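Local coordinates for protein archaemetzincin (Archaeoglobus fulgidus, PDB 3ZVS) that is probably a zinc-dependent metalloprotease of the metzincin type, with one catalytic and one apparently structural zinc ion, whose natural substrate is unknown, at residues Asn44-Ile55 with Lys71-Val81; Leu125-Met134 with Lys146-Lys157. All coordinates share one frame; numbering follows the deposited sequence.

Interaction 1 (Asn44-Ile55 with Lys71-Val81). With MLI (malonate ion), chain G.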
loop_
_atom_site.group_PDB
_atom_site.type_symbol
_atom_site.label_atom_id
_atom_site.label_comp_id
_atom_site.label_asym_id
_atom_site.label_seq_id
_atom_site.Cartn_x
_atom_site.Cartn_y
_atom_site.Cartn_z
ATOM N N ASN A 44 -3.152 18.446 3.831
ATOM C CA ASN A 44 -2.552 19.366 4.790
ATOM C C ASN A 44 -1.763 20.369 4.001
ATOM O O ASN A 44 -0.696 20.090 3.456
ATOM C CB ASN A 44 -1.665 18.630 5.797
ATOM C CG ASN A 44 -1.025 19.547 6.801
ATOM O OD1 ASN A 44 -0.591 20.648 6.477
ATOM N ND2 ASN A 44 -0.935 19.080 8.037
ATOM N N ALA A 45 -2.316 21.570 3.922
ATOM C CA ALA A 45 -1.761 22.622 3.079
ATOM C C ALA A 45 -0.393 23.080 3.561
ATOM O O ALA A 45 0.454 23.461 2.751
ATOM C CB ALA A 45 -2.715 23.801 3.061
ATOM N N SER A 46 -0.178 23.029 4.867
ATOM C CA SER A 46 1.103 23.413 5.438
ATOM C C SER A 46 2.212 22.459 4.983
ATOM O O SER A 46 3.298 22.887 4.615
ATOM C CB SER A 46 1.020 23.431 6.961
ATOM O OG SER A 46 2.295 23.676 7.505
ATOM N N ARG A 47 1.920 21.162 4.973
ATOM C CA ARG A 47 2.921 20.154 4.659
ATOM C C ARG A 47 2.966 19.788 3.179
ATOM O O ARG A 47 3.929 19.173 2.715
ATOM C CB ARG A 47 2.649 18.893 5.481
ATOM C CG ARG A 47 2.707 19.154 6.975
ATOM C CD ARG A 47 2.207 17.996 7.755
ATOM N NE ARG A 47 3.092 16.878 7.511
ATOM C CZ ARG A 47 3.668 16.107 8.425
ATOM N NH1 ARG A 47 3.457 16.274 9.709
ATOM N NH2 ARG A 47 4.454 15.119 8.018
ATOM N N ARG A 48 1.917 20.158 2.450
ATOM C CA ARG A 48 1.719 19.774 1.062
ATOM C C ARG A 48 1.734 18.234 0.926
ATOM O O ARG A 48 2.233 17.675 -0.056
ATOM C CB ARG A 48 2.740 20.491 0.167
ATOM C CG ARG A 48 2.650 22.021 0.375
ATOM C CD ARG A 48 3.185 22.928 -0.756
ATOM N NE ARG A 48 3.105 24.334 -0.318
ATOM C CZ ARG A 48 3.530 25.388 -1.013
ATOM N NH1 ARG A 48 4.085 25.239 -2.213
ATOM N NH2 ARG A 48 3.395 26.606 -0.498
ATOM N N GLN A 49 1.164 17.573 1.937
ATOM C CA GLN A 49 0.963 16.132 1.990
ATOM C C GLN A 49 -0.449 15.824 2.410
ATOM O O GLN A 49 -1.107 16.656 3.051
ATOM C CB GLN A 49 1.889 15.466 3.018
ATOM C CG GLN A 49 3.352 15.691 2.809
ATOM C CD GLN A 49 4.166 15.173 3.971
ATOM O OE1 GLN A 49 3.996 15.647 5.091
ATOM N NE2 GLN A 49 5.039 14.203 3.743
ATOM N N TYR A 50 -0.911 14.614 2.112
ATOM C CA TYR A 50 -2.214 14.132 2.519
ATOM C C TYR A 50 -2.075 13.237 3.734
ATOM O O TYR A 50 -1.107 12.456 3.871
ATOM C CB TYR A 50 -2.903 13.384 1.361
ATOM C CG TYR A 50 -3.334 14.292 0.237
ATOM C CD1 TYR A 50 -2.398 14.818 -0.659
ATOM C CD2 TYR A 50 -4.679 14.643 0.066
ATOM C CE1 TYR A 50 -2.781 15.685 -1.701
ATOM C CE2 TYR A 50 -5.081 15.488 -0.965
ATOM C CZ TYR A 50 -4.145 16.003 -1.848
ATOM O OH TYR A 50 -4.556 16.858 -2.858
ATOM N N ASN A 51 -3.017 13.345 4.667
ATOM C CA ASN A 51 -2.994 12.511 5.846
ATOM C C ASN A 51 -3.587 11.138 5.551
ATOM O O ASN A 51 -4.727 11.003 5.082
ATOM C CB ASN A 51 -3.763 13.203 6.970
ATOM C CG ASN A 51 -3.750 12.392 8.238
ATOM O OD1 ASN A 51 -4.515 11.453 8.394
ATOM N ND2 ASN A 51 -2.842 12.733 9.150
ATOM N N SER A 52 -2.787 10.090 5.804
ATOM C CA SER A 52 -3.197 8.736 5.518
ATOM C C SER A 52 -4.379 8.221 6.308
ATOM O O SER A 52 -5.210 7.452 5.782
ATOM C CB SER A 52 -1.983 7.797 5.737
ATOM O OG SER A 52 -1.517 7.822 7.080
ATOM N N THR A 53 -4.487 8.669 7.573
ATOM C CA THR A 53 -5.570 8.241 8.446
ATOM C C THR A 53 -6.905 8.773 7.922
ATOM O O THR A 53 -7.907 8.077 7.906
ATOM C CB THR A 53 -5.320 8.731 9.868
ATOM O OG1 THR A 53 -3.952 8.485 10.211
ATOM C CG2 THR A 53 -6.232 8.024 10.865
ATOM N N CYS A 54 -6.870 10.022 7.486
ATOM C CA CYS A 54 -7.991 10.663 6.824
ATOM C C CYS A 54 -8.418 9.844 5.593
ATOM O O CYS A 54 -9.604 9.539 5.429
ATOM C CB CYS A 54 -7.586 12.097 6.478
ATOM S SG CYS A 54 -8.862 13.154 5.770
ATOM N N ILE A 55 -7.464 9.498 4.725
ATOM C CA ILE A 55 -7.775 8.737 3.520
ATOM C C ILE A 55 -8.420 7.406 3.873
ATOM O O ILE A 55 -9.432 7.025 3.292
ATOM C CB ILE A 55 -6.522 8.500 2.684
ATOM C CG1 ILE A 55 -6.002 9.838 2.133
ATOM C CG2 ILE A 55 -6.808 7.527 1.559
ATOM C CD1 ILE A 55 -4.623 9.728 1.529
ATOM N N LYS A 71 0.161 10.770 -4.513
ATOM C CA LYS A 71 0.431 11.889 -3.622
ATOM C C LYS A 71 1.228 11.402 -2.415
ATOM O O LYS A 71 1.003 10.307 -1.902
ATOM C CB LYS A 71 -0.887 12.515 -3.116
ATOM C CG LYS A 71 -1.787 13.094 -4.190
ATOM C CD LYS A 71 -1.232 14.363 -4.825
ATOM C CE LYS A 71 -2.302 14.935 -5.746
ATOM N NZ LYS A 71 -1.853 16.255 -6.243
ATOM N N ASP A 72 2.139 12.242 -1.936
ATOM C CA ASP A 72 2.868 11.959 -0.692
ATOM C C ASP A 72 1.880 12.002 0.470
ATOM O O ASP A 72 1.038 12.924 0.590
ATOM C CB ASP A 72 3.977 13.015 -0.501
ATOM C CG ASP A 72 5.060 12.615 0.481
ATOM O OD1 ASP A 72 5.312 11.420 0.651
ATOM O OD2 ASP A 72 5.673 13.556 1.046
ATOM N N ILE A 73 2.001 11.022 1.358
ATOM C CA ILE A 73 1.197 10.931 2.561
ATOM C C ILE A 73 2.030 10.858 3.837
ATOM O O ILE A 73 3.202 10.511 3.835
ATOM C CB ILE A 73 0.224 9.722 2.510
ATOM C CG1 ILE A 73 0.985 8.387 2.423
ATOM C CG2 ILE A 73 -0.719 9.847 1.274
ATOM C CD1 ILE A 73 0.109 7.158 2.430
ATOM N N TYR A 74 1.387 11.255 4.925
ATOM C CA TYR A 74 1.981 11.195 6.260
ATOM C C TYR A 74 0.899 10.778 7.255
ATOM O O TYR A 74 -0.265 10.750 6.946
ATOM C CB TYR A 74 2.540 12.583 6.660
ATOM C CG TYR A 74 1.442 13.519 7.143
ATOM C CD1 TYR A 74 0.587 14.137 6.250
ATOM C CD2 TYR A 74 1.254 13.770 8.492
ATOM C CE1 TYR A 74 -0.450 14.973 6.677
ATOM C CE2 TYR A 74 0.228 14.577 8.925
ATOM C CZ TYR A 74 -0.615 15.174 8.018
ATOM O OH TYR A 74 -1.658 15.980 8.424
ATOM N N ALA A 75 1.324 10.380 8.456
ATOM C CA ALA A 75 0.414 10.137 9.572
ATOM C C ALA A 75 1.020 10.840 10.783
ATOM O O ALA A 75 2.166 11.279 10.757
ATOM C CB ALA A 75 0.273 8.694 9.831
ATOM N N LYS A 76 0.216 11.006 11.817
ATOM C CA LYS A 76 0.666 11.738 12.985
ATOM C C LYS A 76 2.045 11.285 13.449
ATOM O O LYS A 76 2.309 10.095 13.573
ATOM C CB LYS A 76 -0.307 11.521 14.123
ATOM C CG LYS A 76 0.155 12.173 15.416
ATOM C CD LYS A 76 -0.951 12.172 16.475
ATOM C CE LYS A 76 -1.735 10.868 16.458
ATOM N NZ LYS A 76 -0.982 9.742 17.042
ATOM N N GLY A 77 2.907 12.261 13.670
ATOM C CA GLY A 77 4.232 12.031 14.204
ATOM C C GLY A 77 5.255 11.582 13.185
ATOM O O GLY A 77 6.426 11.421 13.520
ATOM N N MET A 78 4.827 11.394 11.938
ATOM C CA MET A 78 5.727 10.875 10.901
ATOM C C MET A 78 6.030 11.923 9.835
ATOM O O MET A 78 5.124 12.628 9.429
ATOM C CB MET A 78 5.095 9.654 10.224
ATOM C CG MET A 78 4.532 8.610 11.154
ATOM S SD MET A 78 5.899 7.755 11.960
ATOM C CE MET A 78 6.287 6.572 10.712
ATOM N N ASN A 79 7.268 12.012 9.363
ATOM C CA ASN A 79 7.573 12.925 8.278
ATOM C C ASN A 79 6.832 12.509 6.984
ATOM O O ASN A 79 6.314 13.360 6.238
ATOM C CB ASN A 79 9.083 13.060 8.050
ATOM C CG ASN A 79 9.799 11.722 7.837
ATOM O OD1 ASN A 79 9.342 10.661 8.265
ATOM N ND2 ASN A 79 10.936 11.782 7.160
ATOM N N PHE A 80 6.802 11.203 6.716
ATOM C CA PHE A 80 5.979 10.574 5.668
ATOM C C PHE A 80 5.724 9.161 6.131
ATOM O O PHE A 80 6.369 8.679 7.057
ATOM C CB PHE A 80 6.657 10.593 4.290
ATOM C CG PHE A 80 7.830 9.649 4.170
ATOM C CD1 PHE A 80 7.638 8.338 3.763
ATOM C CD2 PHE A 80 9.109 10.091 4.464
ATOM C CE1 PHE A 80 8.723 7.471 3.650
ATOM C CE2 PHE A 80 10.204 9.229 4.378
ATOM C CZ PHE A 80 10.008 7.923 3.968
ATOM N N VAL A 81 4.799 8.482 5.467
ATOM C CA VAL A 81 4.627 7.035 5.595
ATOM C C VAL A 81 4.470 6.494 4.174
ATOM O O VAL A 81 3.995 7.204 3.263
ATOM C CB VAL A 81 3.391 6.629 6.453
ATOM C CG1 VAL A 81 3.541 7.088 7.887
ATOM C CG2 VAL A 81 2.088 7.166 5.868
HETATM C C1 MLI G . -3.531 19.966 -3.625
HETATM C C2 MLI G . -4.294 20.666 -4.669
HETATM C C3 MLI G . -2.450 19.116 -4.187
HETATM O O6 MLI G . -4.367 20.139 -5.812
HETATM O O7 MLI G . -4.842 21.763 -4.426
HETATM O O8 MLI G . -2.588 17.865 -4.115
HETATM O O9 MLI G . -1.410 19.652 -4.647
HETATM O O HOH W 1 -2.670 10.587 11.323
#

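Interaction 2 (Leu125-Met134 with Lys146-Lys157). With ZN (zinc ion), chain E; ZN (zinc ion), chain D.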
loop_
_atom_site.group_PDB
_atom_site.type_symbol
_atom_site.label_atom_id
_atom_site.label_comp_id
_atom_site.label_asym_id
_atom_site.label_seq_id
_atom_site.Cartn_x
_atom_site.Cartn_y
_atom_site.Cartn_z
ATOM N N LEU A 125 -1.165 -9.235 9.884
ATOM C CA LEU A 125 0.271 -9.348 10.101
ATOM C C LEU A 125 0.899 -8.059 10.610
ATOM O O LEU A 125 0.749 -6.990 10.020
ATOM C CB LEU A 125 1.007 -9.775 8.823
ATOM C CG LEU A 125 0.564 -11.101 8.224
ATOM C CD1 LEU A 125 1.234 -11.354 6.901
ATOM C CD2 LEU A 125 0.924 -12.230 9.172
ATOM N N LYS A 126 1.593 -8.164 11.734
ATOM C CA LYS A 126 2.431 -7.093 12.243
ATOM C C LYS A 126 3.792 -7.066 11.552
ATOM O O LYS A 126 4.126 -7.955 10.758
ATOM C CB LYS A 126 2.627 -7.258 13.752
ATOM C CG LYS A 126 1.325 -7.207 14.518
ATOM C CD LYS A 126 1.537 -7.288 16.043
ATOM C CE LYS A 126 0.258 -7.785 16.727
ATOM N NZ LYS A 126 -0.126 -9.196 16.318
ATOM N N HIS A 127 4.572 -6.027 11.791
ATOM C CA HIS A 127 5.917 -6.023 11.246
ATOM C C HIS A 127 6.681 -7.256 11.655
ATOM O O HIS A 127 6.564 -7.736 12.785
ATOM C CB HIS A 127 6.656 -4.758 11.634
ATOM C CG HIS A 127 6.133 -3.573 10.907
ATOM N ND1 HIS A 127 6.071 -2.309 11.453
ATOM C CD2 HIS A 127 5.573 -3.478 9.685
ATOM C CE1 HIS A 127 5.511 -1.487 10.579
ATOM N NE2 HIS A 127 5.218 -2.173 9.489
ATOM N N CYS A 128 7.468 -7.743 10.711
ATOM C CA CYS A 128 8.212 -8.987 10.827
ATOM C C CYS A 128 9.704 -8.682 10.728
ATOM O O CYS A 128 10.143 -7.893 9.876
ATOM C CB CYS A 128 7.797 -9.857 9.645
ATOM S SG CYS A 128 8.589 -11.522 9.671
ATOM N N SER A 129 10.530 -9.323 11.544
ATOM C CA SER A 129 11.964 -9.052 11.454
ATOM C C SER A 129 12.701 -10.038 10.548
ATOM O O SER A 129 13.904 -9.949 10.340
ATOM C CB SER A 129 12.600 -9.034 12.829
ATOM O OG SER A 129 12.533 -10.312 13.375
ATOM N N ASN A 130 11.956 -10.945 9.934
ATOM C CA ASN A 130 12.561 -11.963 9.079
ATOM C C ASN A 130 12.846 -11.434 7.673
ATOM O O ASN A 130 12.582 -10.259 7.389
ATOM C CB ASN A 130 11.653 -13.187 8.981
ATOM C CG ASN A 130 11.330 -13.789 10.313
ATOM O OD1 ASN A 130 12.086 -13.647 11.279
ATOM N ND2 ASN A 130 10.196 -14.466 10.378
ATOM N N ASN A 131 13.374 -12.287 6.802
ATOM C CA ASN A 131 13.608 -11.948 5.414
ATOM C C ASN A 131 12.244 -12.006 4.765
ATOM O O ASN A 131 11.811 -13.054 4.319
ATOM C CB ASN A 131 14.543 -12.996 4.827
ATOM C CG ASN A 131 15.126 -12.591 3.504
ATOM O OD1 ASN A 131 14.563 -11.763 2.793
ATOM N ND2 ASN A 131 16.260 -13.189 3.147
ATOM N N CYS A 132 11.529 -10.876 4.766
ATOM C CA CYS A 132 10.081 -10.883 4.602
ATOM C C CYS A 132 9.601 -9.519 4.125
ATOM O O CYS A 132 10.091 -8.499 4.599
ATOM C CB CYS A 132 9.428 -11.191 5.954
ATOM S SG CYS A 132 7.626 -11.418 5.880
ATOM N N VAL A 133 8.564 -9.526 3.271
ATOM C CA VAL A 133 7.926 -8.288 2.811
ATOM C C VAL A 133 7.290 -7.507 3.963
ATOM O O VAL A 133 7.091 -6.302 3.829
ATOM C CB VAL A 133 6.879 -8.654 1.732
ATOM C CG1 VAL A 133 5.693 -9.415 2.322
ATOM C CG2 VAL A 133 6.435 -7.422 0.963
ATOM N N MET A 134 6.960 -8.181 5.074
ATOM C CA MET A 134 6.409 -7.519 6.242
ATOM C C MET A 134 7.419 -6.791 7.119
ATOM O O MET A 134 7.013 -6.169 8.110
ATOM C CB MET A 134 5.545 -8.485 7.096
ATOM C CG MET A 134 4.227 -8.950 6.419
ATOM S SD MET A 134 3.231 -7.600 5.706
ATOM C CE MET A 134 2.997 -6.522 7.150
ATOM N N LYS A 146 14.376 -5.763 1.143
ATOM C CA LYS A 146 13.444 -6.798 1.556
ATOM C C LYS A 146 12.798 -7.486 0.359
ATOM O O LYS A 146 12.718 -6.929 -0.729
ATOM C CB LYS A 146 12.384 -6.229 2.487
ATOM C CG LYS A 146 11.208 -5.488 1.820
ATOM C CD LYS A 146 10.306 -4.878 2.926
ATOM C CE LYS A 146 9.127 -4.110 2.366
ATOM N NZ LYS A 146 8.547 -3.201 3.450
ATOM N N PRO A 147 12.356 -8.734 0.538
ATOM C CA PRO A 147 11.751 -9.440 -0.594
ATOM C C PRO A 147 10.266 -9.097 -0.759
ATOM O O PRO A 147 9.654 -8.503 0.145
ATOM C CB PRO A 147 11.914 -10.906 -0.178
ATOM C CG PRO A 147 11.724 -10.851 1.285
ATOM C CD PRO A 147 12.351 -9.564 1.755
ATOM N N VAL A 148 9.706 -9.462 -1.897
ATOM C CA VAL A 148 8.286 -9.281 -2.151
ATOM C C VAL A 148 7.419 -10.363 -1.499
ATOM O O VAL A 148 6.208 -10.209 -1.384
ATOM C CB VAL A 148 8.013 -9.209 -3.694
ATOM C CG1 VAL A 148 8.202 -10.597 -4.332
ATOM C CG2 VAL A 148 6.612 -8.682 -3.987
ATOM N N SER A 149 8.052 -11.456 -1.077
ATOM C CA SER A 149 7.326 -12.605 -0.576
ATOM C C SER A 149 7.233 -12.587 0.945
ATOM O O SER A 149 8.083 -12.043 1.674
ATOM C CB SER A 149 8.032 -13.890 -0.991
ATOM O OG SER A 149 9.385 -13.781 -0.654
ATOM N N PHE A 150 6.172 -13.201 1.423
ATOM C CA PHE A 150 6.030 -13.445 2.864
ATOM C C PHE A 150 6.958 -14.564 3.267
ATOM O O PHE A 150 7.090 -15.565 2.549
ATOM C CB PHE A 150 4.603 -13.853 3.209
ATOM C CG PHE A 150 3.595 -12.764 2.965
ATOM C CD1 PHE A 150 3.461 -11.713 3.857
ATOM C CD2 PHE A 150 2.800 -12.790 1.837
ATOM C CE1 PHE A 150 2.551 -10.698 3.636
ATOM C CE2 PHE A 150 1.872 -11.775 1.618
ATOM C CZ PHE A 150 1.758 -10.735 2.508
ATOM N N CYS A 151 7.582 -14.401 4.423
ATOM C CA CYS A 151 8.346 -15.490 5.033
ATOM C C CYS A 151 7.412 -16.628 5.402
ATOM O O CYS A 151 6.186 -16.490 5.411
ATOM C CB CYS A 151 9.139 -15.014 6.263
ATOM S SG CYS A 151 8.126 -14.714 7.740
ATOM N N ARG A 152 8.003 -17.774 5.717
ATOM C CA ARG A 152 7.196 -18.945 6.043
ATOM C C ARG A 152 6.313 -18.725 7.264
ATOM O O ARG A 152 5.207 -19.224 7.342
ATOM C CB ARG A 152 8.085 -20.197 6.255
ATOM C CG ARG A 152 8.878 -20.583 5.038
ATOM C CD ARG A 152 9.691 -21.878 5.249
ATOM N NE ARG A 152 10.862 -21.690 6.101
ATOM C CZ ARG A 152 11.008 -22.148 7.343
ATOM N NH1 ARG A 152 10.049 -22.811 7.939
ATOM N NH2 ARG A 152 12.144 -21.895 8.007
ATOM N N GLU A 153 6.785 -17.941 8.228
ATOM C CA GLU A 153 5.975 -17.643 9.386
ATOM C C GLU A 153 4.743 -16.826 9.011
ATOM O O GLU A 153 3.638 -17.134 9.428
ATOM C CB GLU A 153 6.776 -16.929 10.465
ATOM C CG GLU A 153 7.798 -17.860 11.096
ATOM C CD GLU A 153 8.405 -17.269 12.328
ATOM O OE1 GLU A 153 8.657 -16.036 12.348
ATOM O OE2 GLU A 153 8.639 -18.034 13.301
ATOM N N CYS A 154 4.938 -15.751 8.254
ATOM C CA CYS A 154 3.812 -14.896 7.902
ATOM C C CYS A 154 2.865 -15.592 6.967
ATOM O O CYS A 154 1.637 -15.449 7.096
ATOM C CB CYS A 154 4.336 -13.623 7.279
ATOM S SG CYS A 154 5.104 -12.481 8.446
ATOM N N ALA A 155 3.405 -16.378 6.045
ATOM C CA ALA A 155 2.569 -17.109 5.092
ATOM C C ALA A 155 1.658 -18.085 5.835
ATOM O O ALA A 155 0.495 -18.260 5.455
ATOM C CB ALA A 155 3.404 -17.812 4.078
ATOM N N SER A 156 2.155 -18.672 6.916
ATOM C CA SER A 156 1.382 -19.661 7.667
ATOM C C SER A 156 0.176 -19.027 8.354
ATOM O O SER A 156 -0.815 -19.693 8.613
ATOM C CB SER A 156 2.277 -20.359 8.688
ATOM O OG SER A 156 2.574 -19.551 9.785
ATOM N N LYS A 157 0.261 -17.729 8.609
ATOM C CA LYS A 157 -0.739 -17.006 9.395
ATOM C C LYS A 157 -1.865 -16.423 8.530
ATOM O O LYS A 157 -2.902 -15.996 9.052
ATOM C CB LYS A 157 -0.062 -15.871 10.158
ATOM C CG LYS A 157 0.847 -16.267 11.314
ATOM C CD LYS A 157 1.515 -14.985 11.838
ATOM C CE LYS A 157 2.277 -15.164 13.130
ATOM N NZ LYS A 157 3.584 -15.783 12.895
HETATM ZN ZN ZN E . 7.364 -12.531 7.943
HETATM ZN ZN ZN D . 4.013 -1.718 7.953
HETATM O O HOH W 2 10.380 -14.090 2.141
#

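Interaction 1 (Asn44-Ile55 with Lys71-Val81)
Tyr50 and Ile73 pair in parallel register, joining strand 49-51 to strand 73-74 at the edge of a small three-stranded sheet. Tyr50 N donates to Asp72 O, Tyr50 O accepts from Tyr74 N, and Ser52 N closes the run on Tyr74 O at 2.8 Å, already in the first turn of helix 52-58. Asn51 caps that helix, its OD1 accepting from Cys54 N.

On the face carrying Asn51 and Tyr74, the guanidinium of Arg47 lies flat over the tyrosine ring, CZ 3.8 Å from the Tyr74 ring centroid and the planes 15° apart, a stacked cation-pi pair. Arg47 CD already sits over the ring, 4.1 Å from the Tyr74 centroid, and the bend at chi3 (64°) beyond it turns the guanidinium flat onto the ring face. At the edge of the guanidinium, NE and NH2 both grip Gln49 OE1, and NH2 reaches on to Met78 O at 2.9 Å, with a weaker bond to Asn79 O.

Gln49 is thereby fixed in rotation, since its amide is used at both ends. While OE1 takes two N-H groups from Arg47, NE2 gives one hydrogen to Asn79 O, in the amide plane, and the other to Asp72 OD2 at 2.8 Å, meeting that oxygen from above the carboxylate plane. The same OD2 has a salt bridge to Arg98, which probably balances its charge. Ser52 OG and Thr53 OG1 each find Glu84, and a water joins Asn51 ND2, Thr53 OG1 and Lys76 N.

On the other face, Tyr50 OH and Lys71 NZ converge on O8 of a malonate ion. At the far end of the Tyr74 ring, its OH accepts a nearly straight 165° bond from Asn44 ND2, 3.2 Å away.

Interaction 2 (Leu125-Met134 with Lys146-Lys157)
Cys128 and Cys132 on one side, Cys151 and Cys154 on the other, close a four-cysteine site around the second zinc ion, which seems to be structural, each SG 2.3 to 2.4 Å from the metal. Backbone N-H groups point at three of the four sulfurs: Cys132 SG accepts from Cys151 N (3.3 Å) and Met134 N, Cys128 SG from Asn130 N, and Cys151 SG, at the N-cap of helix 152-157, from Cys154 N.

Asn130 can be followed outward. Its CB lies 4.0 Å from Cys151 SG; CG, turned anti to the carbonyl carbon (chi1 -57°), comes to 4.0 Å from Glu153 OE1. At the tip ND2 spends one hydrogen on Cys151 SG, 3.4 Å away and almost straight at 176°, and the other on Glu153 OE1 at 3.0 Å, met from above the carboxylate plane. Replacing Asn130 with a leucine would probably leave Cys151 SG without this side-chain donor and Glu153 OE1 without its amide mate.

Next to the zinc site, Val133 CG1 rests on one face of the Phe150 ring in a CH-pi contact, 3.8 Å from the centroid. Met134 comes to the ring edge, and Leu125 CD1 approaches obliquely. Val133 N is tied to Ser149 O, whereas Val133 O holds ND1 of His117. His127, next to Cys128, binds the catalytic zinc ion through NE2, together with His117 and His121.

Four thiolates on one zinc ion would leave a net negative charge, and the N-H groups directed at three of the sulfurs are likely to spread and stabilise it, in a site filled wholly by protein.

Following the chain from its N terminus, interaction 1 comes first: the chain leaves 44-55, returns through strand 65-69 and pairs as 71-81, closing a loop of 15 residues. This joins strand 49-51 and the start of helix 52-58 to strand 73-74 and the loop after it. Strands 83-85 and 91-95 and helix 104-122 follow before interaction 2 opens. Its 11-residue loop, holding helix 140-145, ties the loop after helix 104-122 to the C-terminal helix 152-157. The two loops are in series, neither nested nor crossed, their nearest atoms about 8 Å apart. The side chain of Val81 is about 9 Å from the catalytic zinc ion, which His127 binds directly.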